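Local coordinates for protein phenylacetate-CoA oxygenase subunit PaaB (Ralstonia eutropha JMP134, PDB 3EGR) that is probably a small non-catalytic subunit of the multicomponent oxygenase that attacks the aromatic ring of phenylacetyl-CoA in bacterial phenylacetate degradation, at residues Val55-Ser58 and Thr59-Thr62. Sequence-based numbering, arbitrary orientation. Where two conformers were deposited one is given.
With SCN (thiocyanate ion), chain C.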
loop_
_atom_site.group_PDB
_atom_site.type_symbol
_atom_site.label_atom_id
_atom_site.label_comp_id
_atom_site.label_asym_id
_atom_site.label_seq_id
_atom_site.Cartn_x
_atom_site.Cartn_y
_atom_site.Cartn_z
ATOM N N VAL A 55 1.114 5.075 10.945
ATOM C CA VAL A 55 0.702 3.692 10.802
ATOM C C VAL A 55 0.805 3.277 9.338
ATOM O O VAL A 55 0.535 4.064 8.418
ATOM C CB VAL A 55 -0.733 3.426 11.349
ATOM C CG1 VAL A 55 -0.777 3.655 12.861
ATOM C CG2 VAL A 55 -1.802 4.249 10.601
ATOM N N VAL A 56 1.199 2.022 9.144
ATOM C CA VAL A 56 1.441 1.448 7.826
ATOM C C VAL A 56 0.977 0.002 7.843
ATOM O O VAL A 56 1.370 -0.767 8.735
ATOM C CB VAL A 56 2.940 1.442 7.492
ATOM C CG1 VAL A 56 3.145 1.069 6.064
ATOM C CG2 VAL A 56 3.541 2.799 7.798
ATOM N N PRO A 57 0.126 -0.381 6.876
ATOM C CA PRO A 57 -0.204 -1.788 6.795
ATOM C C PRO A 57 1.064 -2.571 6.511
ATOM O O PRO A 57 1.864 -2.140 5.673
ATOM C CB PRO A 57 -1.180 -1.868 5.611
ATOM C CG PRO A 57 -1.116 -0.595 4.927
ATOM C CD PRO A 57 -0.559 0.418 5.847
ATOM N N SER A 58 1.240 -3.681 7.229
ATOM C CA SER A 58 2.384 -4.578 7.065
ATOM C C SER A 58 2.701 -4.913 5.608
ATOM O O SER A 58 3.860 -4.914 5.199
ATOM C CB SER A 58 2.130 -5.885 7.826
ATOM O OG SER A 58 2.303 -5.718 9.222
ATOM N N THR A 59 1.666 -5.179 4.821
ATOM C CA THR A 59 1.847 -5.559 3.440
ATOM C C THR A 59 2.568 -4.495 2.639
ATOM O O THR A 59 3.079 -4.775 1.587
ATOM C CB THR A 59 0.506 -5.929 2.789
ATOM O OG1 THR A 59 -0.464 -4.886 3.018
ATOM C CG2 THR A 59 0.021 -7.253 3.382
ATOM N N ALA A 60 2.634 -3.268 3.135
ATOM C CA ALA A 60 3.274 -2.178 2.402
ATOM C C ALA A 60 4.800 -2.136 2.605
ATOM O O ALA A 60 5.489 -1.404 1.907
ATOM C CB ALA A 60 2.640 -0.850 2.799
ATOM N N ILE A 61 5.324 -2.908 3.549
ATOM C CA ILE A 61 6.750 -2.880 3.875
ATOM C C ILE A 61 7.483 -3.988 3.136
ATOM O O ILE A 61 7.088 -5.130 3.222
ATOM C CB ILE A 61 6.973 -3.073 5.417
ATOM C CG1 ILE A 61 6.394 -1.885 6.192
ATOM C CG2 ILE A 61 8.429 -3.194 5.734
ATOM C CD1 ILE A 61 6.015 -2.203 7.604
ATOM N N THR A 62 8.539 -3.648 2.418
ATOM C CA THR A 62 9.457 -4.628 1.849
ATOM C C THR A 62 10.771 -4.527 2.637
ATOM O O THR A 62 11.372 -3.442 2.721
ATOM C CB THR A 62 9.732 -4.306 0.382
ATOM O OG1 THR A 62 8.488 -4.060 -0.283
ATOM C CG2 THR A 62 10.469 -5.428 -0.309
HETATM S S SCN C . 7.804 -6.669 7.490
HETATM C C SCN C . 6.768 -6.320 8.928
HETATM N N SCN C . 5.572 -6.038 9.384
HETATM O O HOH W 1 5.507 -6.788 4.627
#
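Ile-61 leaves the turn with its side chain pointing back toward Val-56. Its CB lies 3.6 Å from Ser-58 O, the same oxygen that receives Ile-61 N at 3.0 Å in a nearly straight N-H...O bond (169°). CG1, set beside the backbone N at chi1 -65°, lies 4.1 Å from Ser-58 O and faces Val-56 CG1 at 4.4 Å, a loose apolar contact. With chi2 at 155°, CD1 runs on past that contact and ends nearer Ser-58 O, at 4.2 Å, than Val-56. The other branch, CG2, meets the sulfur of a thiocyanate ion, probably from the crystallisation liquor. Val-56 CG1 packs more closely on Ala-60 CB, at 3.8 Å. One residue earlier in the turn, Ala-60 N donates to Pro-57 O (2.9 Å), so two successive i to i+3 bonds wind the chain into a short 3-10 turn. A water donates to both Ser-58 O and Ile-61 O, giving Ser-58 O a second partner. The turn ends strand 52-57 and leads into the short strand 62-63. Ile-61 also touches Glu-11 on neighbouring strand 9-15, while Val-56 and Ala-60 pack against their counterparts in a second subunit, whose strand pairs antiparallel with Val-55 and Thr-62 and continues the sheet.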